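Long-range contact in peptidase S15/CocE/NonD (Thaumarchaeota archaeon SCGC AB-539-E09, PDB 4PF1), which is an aminopeptidase of the alpha/beta hydrolase fold, probably a serine peptidase that removes residues from the amino-terminal end of peptides: residues Tyr407-Gly415 and Val470-Leu478. Residues are numbered along the deposited sequence; the frame is centred on the assembly and turned at random.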
# COMPACT_ATOMS: atom_id res chain seq x y z
N TYR A 407 -7.47 35.91 21.85
CA TYR A 407 -8.66 36.58 21.30
C TYR A 407 -8.88 36.35 19.81
O TYR A 407 -7.93 36.44 19.03
CB TYR A 407 -8.59 38.10 21.56
CG TYR A 407 -8.58 38.47 23.02
CD1 TYR A 407 -9.76 38.54 23.76
CD2 TYR A 407 -7.39 38.79 23.67
CE1 TYR A 407 -9.75 38.90 25.10
CE2 TYR A 407 -7.37 39.14 25.02
CZ TYR A 407 -8.55 39.20 25.73
OH TYR A 407 -8.55 39.55 27.06
N VAL A 408 -10.15 36.14 19.41
CA VAL A 408 -10.54 36.08 17.99
C VAL A 408 -10.61 37.54 17.49
O VAL A 408 -11.06 38.41 18.23
CB VAL A 408 -11.85 35.27 17.71
CG1 VAL A 408 -11.72 33.82 18.19
CG2 VAL A 408 -13.08 35.94 18.32
N GLN A 409 -10.06 37.82 16.30
CA GLN A 409 -9.98 39.19 15.79
C GLN A 409 -10.53 39.32 14.36
O GLN A 409 -10.87 38.32 13.73
CB GLN A 409 -8.52 39.69 15.83
CG GLN A 409 -7.89 39.70 17.23
CD GLN A 409 -6.38 39.79 17.22
OE1 GLN A 409 -5.70 39.55 16.21
NE2 GLN A 409 -5.80 40.10 18.37
N GLU A 410 -10.59 40.57 13.84
CA GLU A 410 -11.03 40.89 12.48
C GLU A 410 -10.05 40.32 11.43
O GLU A 410 -8.90 40.01 11.77
CB GLU A 410 -11.19 42.41 12.29
CG GLU A 410 -9.88 43.20 12.33
CD GLU A 410 -9.96 44.66 11.91
OE1 GLU A 410 -10.92 45.04 11.20
OE2 GLU A 410 -9.02 45.42 12.25
N ASP A 411 -10.52 40.18 10.17
CA ASP A 411 -9.76 39.66 9.02
C ASP A 411 -9.17 38.25 9.29
O ASP A 411 -8.06 37.94 8.84
CB ASP A 411 -8.63 40.65 8.59
CG ASP A 411 -9.11 42.06 8.31
OD1 ASP A 411 -9.97 42.24 7.42
OD2 ASP A 411 -8.58 43.00 8.95
N GLY A 412 -9.94 37.42 10.01
CA GLY A 412 -9.56 36.05 10.36
C GLY A 412 -8.29 35.92 11.19
O GLY A 412 -7.57 34.92 11.09
N LYS A 413 -7.99 36.95 12.01
CA LYS A 413 -6.79 36.98 12.84
C LYS A 413 -7.06 36.43 14.24
O LYS A 413 -8.19 36.46 14.72
CB LYS A 413 -6.22 38.41 12.94
CG LYS A 413 -5.66 38.96 11.64
CD LYS A 413 -4.99 40.32 11.86
CE LYS A 413 -4.65 41.02 10.56
NZ LYS A 413 -5.69 42.02 10.19
N LEU A 414 -5.99 35.97 14.90
CA LEU A 414 -5.99 35.45 16.27
C LEU A 414 -4.74 35.99 16.97
O LEU A 414 -3.64 35.82 16.46
CB LEU A 414 -6.00 33.91 16.22
CG LEU A 414 -6.24 33.16 17.53
CD1 LEU A 414 -7.72 33.20 17.93
CD2 LEU A 414 -5.80 31.72 17.41
N GLY A 415 -4.93 36.70 18.08
CA GLY A 415 -3.81 37.31 18.80
C GLY A 415 -4.07 37.62 20.26
O GLY A 415 -5.19 37.43 20.75
N VAL A 470 -18.59 27.72 8.57
CA VAL A 470 -17.52 27.52 9.56
C VAL A 470 -16.73 28.84 9.70
O VAL A 470 -16.46 29.49 8.69
CB VAL A 470 -16.58 26.32 9.18
CG1 VAL A 470 -15.41 26.17 10.16
CG2 VAL A 470 -17.34 25.01 9.05
N LEU A 471 -16.38 29.23 10.94
CA LEU A 471 -15.57 30.43 11.18
C LEU A 471 -14.14 30.03 11.44
O LEU A 471 -13.90 28.99 12.06
CB LEU A 471 -16.11 31.27 12.34
CG LEU A 471 -17.49 31.92 12.15
CD1 LEU A 471 -17.87 32.70 13.38
CD2 LEU A 471 -17.54 32.83 10.91
N VAL A 472 -13.18 30.81 10.93
CA VAL A 472 -11.76 30.49 11.06
C VAL A 472 -10.96 31.72 11.52
O VAL A 472 -11.19 32.83 11.03
CB VAL A 472 -11.17 29.91 9.73
CG1 VAL A 472 -9.77 29.35 9.95
CG2 VAL A 472 -12.08 28.84 9.12
N TRP A 473 -10.03 31.52 12.46
CA TRP A 473 -9.09 32.52 12.97
C TRP A 473 -7.72 31.88 13.12
O TRP A 473 -7.64 30.73 13.56
CB TRP A 473 -9.55 33.12 14.31
CG TRP A 473 -10.90 33.76 14.29
CD1 TRP A 473 -11.20 35.04 13.95
CD2 TRP A 473 -12.14 33.14 14.66
NE1 TRP A 473 -12.55 35.27 14.09
CE2 TRP A 473 -13.15 34.12 14.53
CE3 TRP A 473 -12.49 31.86 15.13
CZ2 TRP A 473 -14.50 33.85 14.82
CZ3 TRP A 473 -13.82 31.60 15.42
CH2 TRP A 473 -14.80 32.59 15.28
N ALA A 474 -6.66 32.59 12.74
CA ALA A 474 -5.30 32.05 12.84
C ALA A 474 -4.29 33.14 13.12
O ALA A 474 -4.44 34.27 12.65
CB ALA A 474 -4.93 31.33 11.54
N THR A 475 -3.25 32.80 13.90
CA THR A 475 -2.14 33.71 14.19
C THR A 475 -1.24 33.78 12.96
O THR A 475 -1.40 32.98 12.04
CB THR A 475 -1.33 33.21 15.42
OG1 THR A 475 -0.59 32.04 15.05
CG2 THR A 475 -2.20 32.91 16.64
N GLU A 476 -0.27 34.70 12.95
CA GLU A 476 0.73 34.74 11.88
C GLU A 476 1.76 33.61 12.18
O GLU A 476 1.76 33.12 13.31
CB GLU A 476 1.41 36.12 11.80
CG GLU A 476 0.57 37.18 11.08
CD GLU A 476 0.11 36.85 9.67
OE1 GLU A 476 0.96 36.44 8.84
OE2 GLU A 476 -1.10 37.00 9.39
N PRO A 477 2.58 33.13 11.21
CA PRO A 477 3.54 32.06 11.55
C PRO A 477 4.45 32.48 12.71
O PRO A 477 4.97 33.60 12.71
CB PRO A 477 4.34 31.86 10.25
CG PRO A 477 3.50 32.44 9.18
CD PRO A 477 2.72 33.55 9.80
N LEU A 478 4.57 31.61 13.73
CA LEU A 478 5.36 31.88 14.94
C LEU A 478 6.84 31.96 14.63
O LEU A 478 7.36 31.15 13.85
CB LEU A 478 5.10 30.81 16.01
CG LEU A 478 3.66 30.69 16.54
CD1 LEU A 478 3.52 29.52 17.45
CD2 LEU A 478 3.21 31.97 17.25
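Ala474 meets the hairpin 407-415 through both of its backbone polar groups, and the contact illustrates a hairpin taking up the outward N and O of one edge-strand residue, one firmly, one weakly. Its N donates to Gly412 O over 3.0 Å, while Trp473 CA adds a C-H...O contact to the same oxygen. Ala474 O is less firmly held: Leu414 N gives it a weak, bent bond (N-H...O angle 124°), supplemented by a contact from Lys413 CA. Within the hairpin, Gln409 N donates to Lys413 O, and Lys413 N closes the type I' turn onto Glu410 O; at the solvent-exposed tip, Lys413 NZ forms a salt bridge with Asp411 OD2.

The indole of Trp473 lies beside Val408 and Gln409. Val408 sits over one face, its CB 3.5 Å from the centroid of the five-membered ring and almost on the ring normal, a CH-pi contact; CG1 reaches on to CD2. Gln409 O lies at the edge, near the ring plane, 3.3 Å from CD1. The indole N-H is satisfied outside both segments, where NE1 donates to Asp426 OD2. With Leu414 CG anti to the backbone N (chi1 -170°), its isobutyl group extends across the strand, CD1 against Trp473 CB and CD2 at 3.9 Å from Thr475 CG2. Thr475 OG1, turned away from Leu414, donates to Glu476 O at 3.1 Å and is also hydrogen-bonded to Ile572 N.

Strand 471-474 is an edge strand of its four-stranded antiparallel sheet, paired with strand 571-577, and strand 401-408 belongs to a second sheet, joined by backbone bonds to strand 606-625. The contact thus links two sheets through a tight hairpin laid against an edge strand, consistent with the C-terminal, galactose-binding-like jelly-roll domain of S15 peptidases.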